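Local atomic coordinates of adhesion and penetration protein autotransporter (Haemophilus influenzae, PDB entry 3SYJ), a protein that promotes bacterial adherence to and invasion of host cells and self-association of bacteria, and is probably also a serine protease. Residues A[151-159]-A[172-183]; A[187-197]-A[248-256]. All coordinates share one frame; numbering follows the deposited sequence.

Contact 1 (A[151-159]-A[172-183])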
ATOM      1  N   ARG A 151     -23.238 -52.523  21.536  1.00 16.57           N
ATOM      2  CA  ARG A 151     -24.177 -52.787  22.616  1.00 16.19           C
ATOM      3  C   ARG A 151     -23.611 -52.178  23.895  1.00 19.15           C
ATOM      4  O   ARG A 151     -22.425 -52.349  24.181  1.00 20.40           O
ATOM      5  CB  ARG A 151     -24.403 -54.295  22.791  1.00 14.48           C
ATOM      6  CG  ARG A 151     -25.873 -54.665  22.903  1.00 20.94           C
ATOM      7  CD  ARG A 151     -26.137 -55.917  23.718  1.00 17.13           C
ATOM      8  NE  ARG A 151     -26.121 -57.152  22.944  1.00 25.29           N
ATOM      9  CZ  ARG A 151     -27.120 -58.036  22.898  1.00 22.93           C
ATOM     10  NH1 ARG A 151     -28.241 -57.830  23.568  1.00 18.22           N
ATOM     11  NH2 ARG A 151     -26.992 -59.138  22.180  1.00 28.32           N
ATOM     12  N   VAL A 152     -24.440 -51.466  24.660  1.00 13.46           N
ATOM     13  CA  VAL A 152     -23.975 -50.822  25.893  1.00 12.58           C
ATOM     14  C   VAL A 152     -24.993 -50.927  27.036  1.00 14.96           C
ATOM     15  O   VAL A 152     -26.169 -51.216  26.805  1.00 15.57           O
ATOM     16  CB  VAL A 152     -23.647 -49.333  25.669  1.00 12.54           C
ATOM     17  CG1 VAL A 152     -22.602 -49.167  24.582  1.00 12.47           C
ATOM     18  CG2 VAL A 152     -24.904 -48.565  25.307  1.00 12.48           C
ATOM     19  N   ARG A 153     -24.533 -50.703  28.266  1.00 12.45           N
ATOM     20  CA  ARG A 153     -25.414 -50.658  29.436  1.00 12.82           C
ATOM     21  C   ARG A 153     -24.940 -49.593  30.420  1.00 12.91           C
ATOM     22  O   ARG A 153     -23.836 -49.058  30.303  1.00 12.76           O
ATOM     23  CB  ARG A 153     -25.517 -52.023  30.138  1.00 12.81           C
ATOM     24  CG  ARG A 153     -24.259 -52.460  30.910  1.00 14.74           C
ATOM     25  CD  ARG A 153     -24.587 -53.490  32.005  1.00 11.70           C
ATOM     26  NE  ARG A 153     -25.479 -52.916  33.015  1.00 13.50           N
ATOM     27  CZ  ARG A 153     -25.075 -52.251  34.097  1.00 19.38           C
ATOM     28  NH1 ARG A 153     -23.777 -52.092  34.344  1.00 16.96           N
ATOM     29  NH2 ARG A 153     -25.971 -51.752  34.947  1.00 17.74           N
ATOM     30  N   ILE A 154     -25.773 -49.284  31.400  1.00 11.52           N
ATOM     31  CA  ILE A 154     -25.467 -48.197  32.304  1.00 11.39           C
ATOM     32  C   ILE A 154     -26.299 -48.378  33.555  1.00 11.36           C
ATOM     33  O   ILE A 154     -27.446 -48.816  33.478  1.00 15.35           O
ATOM     34  CB  ILE A 154     -25.786 -46.839  31.641  1.00 13.45           C
ATOM     35  CG1 ILE A 154     -25.510 -45.683  32.614  1.00 12.39           C
ATOM     36  CG2 ILE A 154     -27.231 -46.821  31.148  1.00 12.56           C
ATOM     37  CD1 ILE A 154     -25.684 -44.300  32.011  1.00 11.81           C
ATOM     38  N   GLY A 155     -25.732 -48.052  34.710  1.00 12.70           N
ATOM     39  CA  GLY A 155     -26.465 -48.200  35.959  1.00 14.31           C
ATOM     40  C   GLY A 155     -25.774 -47.599  37.168  1.00 14.34           C
ATOM     41  O   GLY A 155     -24.644 -47.118  37.078  1.00 13.08           O
ATOM     42  N   SER A 156     -26.452 -47.627  38.311  1.00 13.02           N
ATOM     43  CA  SER A 156     -25.873 -47.076  39.524  1.00 16.77           C
ATOM     44  C   SER A 156     -25.805 -48.097  40.657  1.00 17.96           C
ATOM     45  O   SER A 156     -25.661 -47.734  41.820  1.00 15.33           O
ATOM     46  CB  SER A 156     -26.658 -45.844  39.970  1.00 19.85           C
ATOM     47  OG  SER A 156     -27.950 -46.207  40.419  1.00 17.37           O
ATOM     48  N   GLY A 157     -25.909 -49.375  40.320  1.00 15.65           N
ATOM     49  CA  GLY A 157     -25.809 -50.417  41.326  1.00 19.77           C
ATOM     50  C   GLY A 157     -24.466 -50.431  42.042  1.00 19.21           C
ATOM     51  O   GLY A 157     -23.525 -49.758  41.627  1.00 18.28           O
ATOM     52  N   ARG A 158     -24.375 -51.188  43.130  1.00 21.84           N
ATOM     53  CA  ARG A 158     -23.119 -51.320  43.862  1.00 21.64           C
ATOM     54  C   ARG A 158     -21.918 -51.333  42.927  1.00 15.37           C
ATOM     55  O   ARG A 158     -21.880 -52.088  41.951  1.00 14.82           O
ATOM     56  CB  ARG A 158     -23.124 -52.590  44.698  1.00 23.22           C
ATOM     57  CG  ARG A 158     -24.175 -52.587  45.768  1.00 26.41           C
ATOM     58  CD  ARG A 158     -24.079 -53.834  46.612  1.00 37.90           C
ATOM     59  NE  ARG A 158     -24.812 -53.672  47.860  1.00 48.44           N
ATOM     60  CZ  ARG A 158     -25.160 -54.677  48.656  1.00 56.10           C
ATOM     61  NH1 ARG A 158     -24.845 -55.924  48.326  1.00 47.58           N
ATOM     62  NH2 ARG A 158     -25.827 -54.432  49.780  1.00 53.66           N
ATOM     63  N   GLN A 159     -20.933 -50.498  43.231  1.00 13.37           N
ATOM     64  CA  GLN A 159     -19.804 -50.310  42.329  1.00 16.91           C
ATOM     65  C   GLN A 159     -18.556 -51.073  42.789  1.00 16.88           C
ATOM     66  O   GLN A 159     -18.121 -50.941  43.931  1.00 17.60           O
ATOM     67  CB  GLN A 159     -19.499 -48.813  42.151  1.00 15.29           C
ATOM     68  CG  GLN A 159     -20.697 -47.945  41.775  1.00 15.33           C
ATOM     69  CD  GLN A 159     -21.181 -48.134  40.335  1.00 17.68           C
ATOM     70  OE1 GLN A 159     -20.635 -48.937  39.570  1.00 13.23           O
ATOM     71  NE2 GLN A 159     -22.221 -47.383  39.963  1.00 17.13           N
ATOM     72  N   ALA A 172     -18.195 -48.153  46.034  1.00 16.37           N
ATOM     73  CA  ALA A 172     -19.364 -47.355  46.400  1.00 20.94           C
ATOM     74  C   ALA A 172     -20.629 -48.200  46.587  1.00 21.20           C
ATOM     75  O   ALA A 172     -20.797 -49.238  45.948  1.00 19.29           O
ATOM     76  CB  ALA A 172     -19.608 -46.255  45.374  1.00 16.45           C
ATOM     77  N   GLY A 173     -21.515 -47.744  47.468  1.00 17.08           N
ATOM     78  CA  GLY A 173     -22.814 -48.370  47.631  1.00 22.00           C
ATOM     79  C   GLY A 173     -23.691 -48.096  46.418  1.00 22.88           C
ATOM     80  O   GLY A 173     -23.303 -47.331  45.532  1.00 19.97           O
ATOM     81  N   ALA A 174     -24.866 -48.718  46.373  1.00 14.94           N
ATOM     82  CA  ALA A 174     -25.768 -48.553  45.242  1.00 19.12           C
ATOM     83  C   ALA A 174     -26.351 -47.157  45.239  1.00 21.58           C
ATOM     84  O   ALA A 174     -26.427 -46.516  46.283  1.00 25.12           O
ATOM     85  CB  ALA A 174     -26.881 -49.572  45.289  1.00 19.09           C
ATOM     86  N   TYR A 175     -26.752 -46.698  44.055  1.00 19.87           N
ATOM     87  CA  TYR A 175     -27.475 -45.439  43.890  1.00 17.66           C
ATOM     88  C   TYR A 175     -26.679 -44.207  44.299  1.00 18.08           C
ATOM     89  O   TYR A 175     -27.258 -43.221  44.722  1.00 23.44           O
ATOM     90  CB  TYR A 175     -28.806 -45.470  44.649  1.00 17.75           C
ATOM     91  CG  TYR A 175     -29.596 -46.742  44.436  1.00 17.87           C
ATOM     92  CD1 TYR A 175     -29.834 -47.228  43.159  1.00 16.96           C
ATOM     93  CD2 TYR A 175     -30.107 -47.455  45.509  1.00 18.79           C
ATOM     94  CE1 TYR A 175     -30.551 -48.390  42.960  1.00 18.06           C
ATOM     95  CE2 TYR A 175     -30.827 -48.626  45.316  1.00 13.17           C
ATOM     96  CZ  TYR A 175     -31.043 -49.082  44.041  1.00 17.30           C
ATOM     97  OH  TYR A 175     -31.761 -50.237  43.836  1.00 25.16           O
ATOM     98  N   HIS A 176     -25.360 -44.257  44.158  1.00 22.09           N
ATOM     99  CA  HIS A 176     -24.522 -43.096  44.444  1.00 22.16           C
ATOM    100  C   HIS A 176     -24.186 -42.362  43.155  1.00 19.88           C
ATOM    101  O   HIS A 176     -24.221 -41.141  43.106  1.00 25.00           O
ATOM    102  CB  HIS A 176     -23.220 -43.509  45.132  1.00 22.75           C
ATOM    103  CG  HIS A 176     -23.373 -43.851  46.582  1.00 29.99           C
ATOM    104  ND1 HIS A 176     -22.509 -43.386  47.551  1.00 39.63           N
ATOM    105  CD2 HIS A 176     -24.278 -44.627  47.226  1.00 27.55           C
ATOM    106  CE1 HIS A 176     -22.878 -43.855  48.730  1.00 39.41           C
ATOM    107  NE2 HIS A 176     -23.951 -44.609  48.559  1.00 36.91           N
ATOM    108  N   TYR A 177     -23.834 -43.116  42.117  1.00 16.73           N
ATOM    109  CA  TYR A 177     -23.514 -42.537  40.817  1.00 15.75           C
ATOM    110  C   TYR A 177     -23.609 -43.573  39.689  1.00 17.85           C
ATOM    111  O   TYR A 177     -23.792 -44.773  39.932  1.00 16.53           O
ATOM    112  CB  TYR A 177     -22.128 -41.881  40.835  1.00 18.55           C
ATOM    113  CG  TYR A 177     -21.019 -42.838  41.240  1.00 17.76           C
ATOM    114  CD1 TYR A 177     -20.450 -43.702  40.313  1.00 15.87           C
ATOM    115  CD2 TYR A 177     -20.566 -42.887  42.548  1.00 16.94           C
ATOM    116  CE1 TYR A 177     -19.452 -44.590  40.678  1.00 16.40           C
ATOM    117  CE2 TYR A 177     -19.578 -43.759  42.925  1.00 20.10           C
ATOM    118  CZ  TYR A 177     -19.024 -44.610  41.988  1.00 16.93           C
ATOM    119  OH  TYR A 177     -18.038 -45.481  42.379  1.00 20.13           O
ATOM    120  N   LEU A 178     -23.492 -43.094  38.454  1.00 15.61           N
ATOM    121  CA  LEU A 178     -23.623 -43.950  37.284  1.00 15.22           C
ATOM    122  C   LEU A 178     -22.270 -44.448  36.801  1.00 14.52           C
ATOM    123  O   LEU A 178     -21.286 -43.715  36.832  1.00 12.05           O
ATOM    124  CB  LEU A 178     -24.299 -43.180  36.148  1.00 13.03           C
ATOM    125  CG  LEU A 178     -25.735 -42.713  36.396  1.00 14.77           C
ATOM    126  CD1 LEU A 178     -26.098 -41.653  35.386  1.00 12.27           C
ATOM    127  CD2 LEU A 178     -26.716 -43.883  36.344  1.00 12.14           C
ATOM    128  N   THR A 179     -22.226 -45.699  36.356  1.00 12.98           N
ATOM    129  CA  THR A 179     -21.085 -46.203  35.599  1.00 12.04           C
ATOM    130  C   THR A 179     -21.635 -46.902  34.378  1.00 13.73           C
ATOM    131  O   THR A 179     -22.783 -47.345  34.382  1.00 13.69           O
ATOM    132  CB  THR A 179     -20.224 -47.205  36.391  1.00 14.35           C
ATOM    133  OG1 THR A 179     -21.039 -48.293  36.847  1.00 15.48           O
ATOM    134  CG2 THR A 179     -19.570 -46.526  37.576  1.00 13.93           C
ATOM    135  N   ALA A 180     -20.822 -47.011  33.332  1.00 10.93           N
ATOM    136  CA  ALA A 180     -21.303 -47.553  32.071  1.00 11.29           C
ATOM    137  C   ALA A 180     -20.153 -48.014  31.183  1.00 11.53           C
ATOM    138  O   ALA A 180     -18.993 -47.766  31.479  1.00 13.53           O
ATOM    139  CB  ALA A 180     -22.151 -46.515  31.347  1.00 10.39           C
ATOM    140  N   GLY A 181     -20.486 -48.683  30.087  1.00 12.98           N
ATOM    141  CA  GLY A 181     -19.492 -49.122  29.116  1.00 12.75           C
ATOM    142  C   GLY A 181     -20.229 -49.972  28.105  1.00 12.53           C
ATOM    143  O   GLY A 181     -21.455 -50.019  28.141  1.00 15.71           O
ATOM    144  N   ASN A 182     -19.526 -50.641  27.203  1.00 13.77           N
ATOM    145  CA  ASN A 182     -20.218 -51.632  26.380  1.00 15.45           C
ATOM    146  C   ASN A 182     -20.599 -52.841  27.237  1.00 15.28           C
ATOM    147  O   ASN A 182     -20.071 -53.014  28.336  1.00 17.06           O
ATOM    148  CB  ASN A 182     -19.424 -52.033  25.131  1.00 10.84           C
ATOM    149  CG  ASN A 182     -18.053 -52.592  25.449  1.00 17.52           C
ATOM    150  OD1 ASN A 182     -17.076 -51.854  25.546  1.00 15.86           O
ATOM    151  ND2 ASN A 182     -17.968 -53.913  25.580  1.00 17.21           N
ATOM    152  N   THR A 183     -21.537 -53.655  26.767  1.00 15.81           N
ATOM    153  CA  THR A 183     -21.920 -54.843  27.525  1.00 17.08           C
ATOM    154  C   THR A 183     -20.886 -55.948  27.350  1.00 16.45           C
ATOM    155  O   THR A 183     -20.011 -55.868  26.484  1.00 17.44           O
ATOM    156  CB  THR A 183     -23.283 -55.394  27.083  1.00 12.74           C
ATOM    157  OG1 THR A 183     -23.182 -55.939  25.758  1.00 14.60           O
ATOM    158  CG2 THR A 183     -24.321 -54.293  27.101  1.00 12.92           C
TER
HETATM  159  O   HOH W   1     -23.385 -50.302  36.580  1.00 16.12           O
HETATM  160  O   HOH W   2     -23.711 -46.185  42.811  1.00 16.66           O
HETATM  161  O   HOH W   3     -25.796 -50.614  48.763  1.00 25.21           O

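Contact 2 (A[187-197]-A[248-256])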
ATOM      1  N   ARG A 187     -24.127 -64.366  25.443  1.00 24.54           N
ATOM      2  CA  ARG A 187     -23.950 -65.576  26.226  1.00 28.45           C
ATOM      3  C   ARG A 187     -25.253 -66.355  26.396  1.00 33.66           C
ATOM      4  O   ARG A 187     -25.560 -66.827  27.493  1.00 39.19           O
ATOM      5  CB  ARG A 187     -23.415 -65.203  27.612  1.00 32.38           C
ATOM      6  CG  ARG A 187     -22.499 -66.222  28.247  1.00 35.94           C
ATOM      7  CD  ARG A 187     -21.048 -65.915  27.916  1.00 38.70           C
ATOM      8  NE  ARG A 187     -20.102 -66.224  29.000  1.00 49.88           N
ATOM      9  CZ  ARG A 187     -20.369 -66.189  30.309  1.00 50.53           C
ATOM     10  NH1 ARG A 187     -21.573 -65.851  30.759  1.00 51.48           N
ATOM     11  NH2 ARG A 187     -19.413 -66.490  31.183  1.00 42.53           N
ATOM     12  N   GLY A 188     -26.030 -66.490  25.331  1.00 23.84           N
ATOM     13  CA  GLY A 188     -27.250 -67.269  25.426  1.00 35.30           C
ATOM     14  C   GLY A 188     -28.511 -66.438  25.572  1.00 38.63           C
ATOM     15  O   GLY A 188     -28.599 -65.542  26.424  1.00 34.92           O
ATOM     16  N   ALA A 189     -29.502 -66.754  24.748  1.00 34.09           N
ATOM     17  CA  ALA A 189     -30.718 -65.962  24.685  1.00 33.65           C
ATOM     18  C   ALA A 189     -31.896 -66.788  24.184  1.00 34.78           C
ATOM     19  O   ALA A 189     -31.720 -67.778  23.474  1.00 32.69           O
ATOM     20  CB  ALA A 189     -30.497 -64.749  23.795  1.00 28.63           C
ATOM     21  N   GLY A 190     -33.099 -66.372  24.561  1.00 32.70           N
ATOM     22  CA  GLY A 190     -34.302 -67.077  24.168  1.00 33.58           C
ATOM     23  C   GLY A 190     -35.495 -66.145  24.089  1.00 37.00           C
ATOM     24  O   GLY A 190     -35.343 -64.955  23.818  1.00 30.15           O
ATOM     25  N   ASN A 191     -36.683 -66.688  24.328  1.00 37.24           N
ATOM     26  CA  ASN A 191     -37.905 -65.909  24.237  1.00 32.45           C
ATOM     27  C   ASN A 191     -38.050 -64.965  25.422  1.00 31.82           C
ATOM     28  O   ASN A 191     -38.330 -65.394  26.542  1.00 29.64           O
ATOM     29  CB  ASN A 191     -39.123 -66.832  24.127  1.00 35.77           C
ATOM     30  CG  ASN A 191     -40.344 -66.126  23.542  1.00 51.30           C
ATOM     31  OD1 ASN A 191     -41.476 -66.350  23.982  1.00 54.16           O
ATOM     32  ND2 ASN A 191     -40.118 -65.268  22.548  1.00 40.02           N
ATOM     33  N   GLY A 192     -37.845 -63.678  25.166  1.00 32.22           N
ATOM     34  CA  GLY A 192     -38.051 -62.652  26.174  1.00 29.60           C
ATOM     35  C   GLY A 192     -36.835 -62.286  27.003  1.00 26.48           C
ATOM     36  O   GLY A 192     -36.941 -61.506  27.952  1.00 27.24           O
ATOM     37  N   TYR A 193     -35.674 -62.831  26.651  1.00 26.86           N
ATOM     38  CA  TYR A 193     -34.491 -62.639  27.484  1.00 27.95           C
ATOM     39  C   TYR A 193     -33.167 -62.754  26.735  1.00 27.72           C
ATOM     40  O   TYR A 193     -33.098 -63.265  25.622  1.00 26.32           O
ATOM     41  CB  TYR A 193     -34.498 -63.640  28.640  1.00 27.67           C
ATOM     42  CG  TYR A 193     -34.161 -65.056  28.205  1.00 36.91           C
ATOM     43  CD1 TYR A 193     -32.842 -65.496  28.162  1.00 31.18           C
ATOM     44  CD2 TYR A 193     -35.161 -65.949  27.836  1.00 33.45           C
ATOM     45  CE1 TYR A 193     -32.529 -66.784  27.767  1.00 34.79           C
ATOM     46  CE2 TYR A 193     -34.857 -67.243  27.435  1.00 32.67           C
ATOM     47  CZ  TYR A 193     -33.538 -67.653  27.402  1.00 38.72           C
ATOM     48  OH  TYR A 193     -33.230 -68.934  27.005  1.00 33.75           O
ATOM     49  N   SER A 194     -32.115 -62.268  27.376  1.00 25.79           N
ATOM     50  CA  SER A 194     -30.766 -62.419  26.871  1.00 24.76           C
ATOM     51  C   SER A 194     -29.800 -62.380  28.058  1.00 27.18           C
ATOM     52  O   SER A 194     -30.016 -61.646  29.026  1.00 23.53           O
ATOM     53  CB  SER A 194     -30.447 -61.317  25.860  1.00 25.17           C
ATOM     54  OG  SER A 194     -29.216 -61.560  25.194  1.00 23.83           O
ATOM     55  N   TYR A 195     -28.760 -63.205  27.995  1.00 28.49           N
ATOM     56  CA  TYR A 195     -27.698 -63.184  28.994  1.00 25.78           C
ATOM     57  C   TYR A 195     -26.421 -62.635  28.364  1.00 25.55           C
ATOM     58  O   TYR A 195     -26.048 -63.017  27.254  1.00 24.71           O
ATOM     59  CB  TYR A 195     -27.440 -64.590  29.548  1.00 27.81           C
ATOM     60  CG  TYR A 195     -28.459 -65.070  30.560  1.00 24.58           C
ATOM     61  CD1 TYR A 195     -28.440 -64.606  31.865  1.00 26.51           C
ATOM     62  CD2 TYR A 195     -29.428 -66.000  30.212  1.00 24.89           C
ATOM     63  CE1 TYR A 195     -29.365 -65.045  32.798  1.00 25.92           C
ATOM     64  CE2 TYR A 195     -30.359 -66.446  31.134  1.00 23.18           C
ATOM     65  CZ  TYR A 195     -30.326 -65.966  32.427  1.00 31.49           C
ATOM     66  OH  TYR A 195     -31.249 -66.406  33.358  1.00 29.98           O
ATOM     67  N   LEU A 196     -25.758 -61.731  29.072  1.00 21.46           N
ATOM     68  CA  LEU A 196     -24.474 -61.215  28.631  1.00 20.53           C
ATOM     69  C   LEU A 196     -23.481 -61.378  29.769  1.00 23.97           C
ATOM     70  O   LEU A 196     -23.800 -61.119  30.934  1.00 23.42           O
ATOM     71  CB  LEU A 196     -24.587 -59.747  28.218  1.00 19.15           C
ATOM     72  CG  LEU A 196     -25.733 -59.360  27.278  1.00 22.24           C
ATOM     73  CD1 LEU A 196     -25.794 -57.846  27.087  1.00 18.45           C
ATOM     74  CD2 LEU A 196     -25.625 -60.078  25.922  1.00 20.97           C
ATOM     75  N   GLY A 197     -22.274 -61.811  29.439  1.00 24.10           N
ATOM     76  CA  GLY A 197     -21.304 -62.131  30.467  1.00 24.20           C
ATOM     77  C   GLY A 197     -19.936 -62.424  29.903  1.00 22.58           C
ATOM     78  O   GLY A 197     -19.777 -62.670  28.714  1.00 20.68           O
ATOM     79  N   GLU A 248     -21.506 -61.807  34.891  1.00 35.03           N
ATOM     80  CA  GLU A 248     -22.607 -62.171  33.993  1.00 38.75           C
ATOM     81  C   GLU A 248     -23.985 -61.624  34.413  1.00 30.71           C
ATOM     82  O   GLU A 248     -24.278 -61.489  35.600  1.00 30.30           O
ATOM     83  CB  GLU A 248     -22.652 -63.689  33.809  1.00 37.87           C
ATOM     84  CG  GLU A 248     -23.721 -64.176  32.869  1.00 35.46           C
ATOM     85  CD  GLU A 248     -24.063 -65.627  33.130  1.00 59.01           C
ATOM     86  OE1 GLU A 248     -24.304 -65.968  34.313  1.00 52.00           O
ATOM     87  OE2 GLU A 248     -24.083 -66.421  32.162  1.00 53.72           O
ATOM     88  N   ASN A 249     -24.831 -61.315  33.432  1.00 25.37           N
ATOM     89  CA  ASN A 249     -26.144 -60.738  33.732  1.00 23.87           C
ATOM     90  C   ASN A 249     -27.262 -61.208  32.806  1.00 22.80           C
ATOM     91  O   ASN A 249     -27.052 -61.404  31.610  1.00 23.10           O
ATOM     92  CB  ASN A 249     -26.088 -59.204  33.704  1.00 22.96           C
ATOM     93  CG  ASN A 249     -25.129 -58.630  34.719  1.00 22.30           C
ATOM     94  OD1 ASN A 249     -25.394 -58.646  35.922  1.00 23.79           O
ATOM     95  ND2 ASN A 249     -24.012 -58.095  34.238  1.00 22.79           N
ATOM     96  N   GLY A 250     -28.458 -61.371  33.364  1.00 20.87           N
ATOM     97  CA  GLY A 250     -29.633 -61.659  32.561  1.00 28.06           C
ATOM     98  C   GLY A 250     -30.440 -60.399  32.311  1.00 27.83           C
ATOM     99  O   GLY A 250     -30.549 -59.538  33.188  1.00 28.44           O
ATOM    100  N   PHE A 251     -31.007 -60.293  31.113  1.00 25.50           N
ATOM    101  CA  PHE A 251     -31.803 -59.133  30.731  1.00 21.33           C
ATOM    102  C   PHE A 251     -33.177 -59.548  30.263  1.00 23.07           C
ATOM    103  O   PHE A 251     -33.316 -60.487  29.483  1.00 27.16           O
ATOM    104  CB  PHE A 251     -31.106 -58.355  29.612  1.00 19.07           C
ATOM    105  CG  PHE A 251     -29.813 -57.745  30.034  1.00 19.23           C
ATOM    106  CD1 PHE A 251     -29.785 -56.480  30.586  1.00 17.41           C
ATOM    107  CD2 PHE A 251     -28.626 -58.454  29.920  1.00 22.50           C
ATOM    108  CE1 PHE A 251     -28.600 -55.920  30.993  1.00 21.18           C
ATOM    109  CE2 PHE A 251     -27.430 -57.901  30.325  1.00 20.26           C
ATOM    110  CZ  PHE A 251     -27.416 -56.630  30.866  1.00 20.75           C
ATOM    111  N   GLN A 252     -34.193 -58.844  30.739  1.00 21.22           N
ATOM    112  CA  GLN A 252     -35.529 -58.985  30.178  1.00 28.10           C
ATOM    113  C   GLN A 252     -35.655 -58.056  28.966  1.00 23.19           C
ATOM    114  O   GLN A 252     -35.497 -56.840  29.093  1.00 21.81           O
ATOM    115  CB  GLN A 252     -36.580 -58.634  31.226  1.00 23.41           C
ATOM    116  CG  GLN A 252     -36.655 -59.629  32.364  1.00 26.04           C
ATOM    117  CD  GLN A 252     -37.086 -60.995  31.897  1.00 24.28           C
ATOM    118  OE1 GLN A 252     -36.305 -61.941  31.918  1.00 32.38           O
ATOM    119  NE2 GLN A 252     -38.330 -61.106  31.461  1.00 26.14           N
ATOM    120  N   LEU A 253     -35.918 -58.627  27.793  1.00 21.53           N
ATOM    121  CA  LEU A 253     -36.071 -57.830  26.580  1.00 22.96           C
ATOM    122  C   LEU A 253     -37.242 -56.854  26.718  1.00 22.16           C
ATOM    123  O   LEU A 253     -38.178 -57.110  27.469  1.00 20.07           O
ATOM    124  CB  LEU A 253     -36.260 -58.733  25.356  1.00 24.50           C
ATOM    125  CG  LEU A 253     -35.118 -59.711  25.042  1.00 26.55           C
ATOM    126  CD1 LEU A 253     -35.433 -60.508  23.786  1.00 30.97           C
ATOM    127  CD2 LEU A 253     -33.784 -58.998  24.889  1.00 24.05           C
ATOM    128  N   VAL A 254     -37.184 -55.728  26.010  1.00 24.25           N
ATOM    129  CA  VAL A 254     -38.253 -54.734  26.116  1.00 24.69           C
ATOM    130  C   VAL A 254     -39.489 -55.206  25.367  1.00 24.35           C
ATOM    131  O   VAL A 254     -39.382 -55.908  24.360  1.00 27.62           O
ATOM    132  CB  VAL A 254     -37.820 -53.348  25.594  1.00 21.31           C
ATOM    133  CG1 VAL A 254     -36.767 -52.739  26.521  1.00 18.80           C
ATOM    134  CG2 VAL A 254     -37.307 -53.455  24.161  1.00 17.67           C
ATOM    135  N   ARG A 255     -40.658 -54.800  25.855  1.00 21.93           N
ATOM    136  CA  ARG A 255     -41.923 -55.304  25.334  1.00 24.48           C
ATOM    137  C   ARG A 255     -42.749 -54.226  24.625  1.00 24.39           C
ATOM    138  O   ARG A 255     -43.549 -53.534  25.237  1.00 21.95           O
ATOM    139  CB  ARG A 255     -42.702 -55.986  26.460  1.00 21.77           C
ATOM    140  CG  ARG A 255     -41.841 -57.037  27.165  1.00 24.32           C
ATOM    141  CD  ARG A 255     -42.536 -57.720  28.329  1.00 24.91           C
ATOM    142  NE  ARG A 255     -41.584 -58.499  29.118  1.00 23.20           N
ATOM    143  CZ  ARG A 255     -41.801 -58.903  30.365  1.00 23.91           C
ATOM    144  NH1 ARG A 255     -42.941 -58.614  30.964  1.00 25.23           N
ATOM    145  NH2 ARG A 255     -40.875 -59.591  31.014  1.00 26.10           N
ATOM    146  N   LYS A 256     -42.540 -54.107  23.319  1.00 25.18           N
ATOM    147  CA  LYS A 256     -43.147 -53.057  22.512  1.00 24.93           C
ATOM    148  C   LYS A 256     -44.671 -53.190  22.418  1.00 27.12           C
ATOM    149  O   LYS A 256     -45.385 -52.190  22.393  1.00 24.51           O
ATOM    150  CB  LYS A 256     -42.532 -53.087  21.114  1.00 27.82           C
ATOM    151  CG  LYS A 256     -42.908 -51.933  20.207  1.00 26.68           C
ATOM    152  CD  LYS A 256     -41.816 -50.879  20.195  1.00 36.54           C
ATOM    153  CE  LYS A 256     -41.821 -50.087  18.890  1.00 45.93           C
ATOM    154  NZ  LYS A 256     -41.503 -50.942  17.706  1.00 42.64           N
TER
HETATM  155  O   HOH W   4     -38.868 -59.640  28.257  1.00 23.87           O

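Contact 1 (A[151-159]-A[172-183])
The side chain of Q159 meets T179 and Y177 together. T179 OG1 donates to Q159 OE1 at 2.8 Å, tilted from the carbonyl plane. Q159 NE2 makes a weak bond, bent to 123°, with Y177 O. A bend at chi2 (-72°) brings the amide alongside Y177, the side chains crossing at a slant with their planes 7° apart. Q159 CG lies 3.7 Å from Y177 CE1. On the far side of the strands I154 CB packs on A180 CB at 3.7 Å. Behind these side chains strands 151-155 and 179-182 run nearly antiparallel, 179-182 being an outermost strand of its sheet in the chymotrypsin-like S6 protease domain; G155 and T179 exchange two bonds, T179 N to G155 O being 2.9 Å long. Past the strands S156 O accepts Y175 N at 2.7 Å, joining the loop around Y175 to the 151-159 segment. Water 1 spans R153 NH1 and T179 OG1, and the other end of that guanidinium makes a salt bridge with D217 and a hydrogen bond with S220. Further out, Y9 OH bonds Y177 OH, the N-terminal amine of G1 adds a second bond to Q159 OE1, and H600 meets the Y177 ring nearly parallel.

Contact 2 (A[187-197]-A[248-256])
L196 and F251 form the apolar part of the contact, their side chains crossing at about a right angle with L196 CD1 3.6 Å from F251 CE2, a slanting approach to the ring. S194 O lies at the edge of the phenyl ring, in its plane. Further along, the isobutyl group of L253 packs against the backbone where the chain enters the strand, L253 CG standing 3.6 Å from Y193 N. The surface bearing Y193 and Y195 is different: G250 has no side chain, and the Y195 ring lies against its backbone, Y195 CD1 coming to 3.3 Å from G250 CA.

Charge enters at one end. R187 NH1 and E248 OE2 form a salt bridge of 2.9 Å, the carboxylate standing nearly perpendicular (85°) to the guanidinium and meeting it at its edge. E248 reaches it with CG anti to the backbone N (chi1 -178°) and an extended chain, while G197 C covers one face of the guanidinium.

Backbone bonds join the strands. S194 with F251 and L196 with N249 are the hydrogen-bonded antiparallel pairs; F251 N to S194 O measures 2.7 Å. Beyond them L253 N binds G192 O from above the carbonyl plane, and water 4 donates to G192 O and L253 O while accepting from R255 NE.

A type II turn from G190 to Y193 links strands 186-190 and 193-196 as a beta hairpin. Strand 249-253 lies between that hairpin and strand 231-238, where N249 and F251 touch L238, and R255 occupies the N-cap position just before helix 256-266.

Overall arrangement
Both contacts belong to one seven-stranded antiparallel sheet of the protease domain, with centres 18 Å apart. Contact 1 joins strand 179-182, at one margin, to 151-155; contact 2 joins 249-253 to 193-196, next to the other margin, and strands 221-226 and 231-238 lie between. The ends nevertheless meet: L196 CD1 is 3.5 Å from T183 OG1 and 3.9 Å from R151 CD, consistent with a sheet curled toward a closed barrel. S218, the active-site serine by similarity, sits near both, its side chain about 6 Å from that of Y175 in contact 1 and about 8 Å from that of N249 in contact 2. With H73 and D115 it has the geometry of a probable catalytic triad.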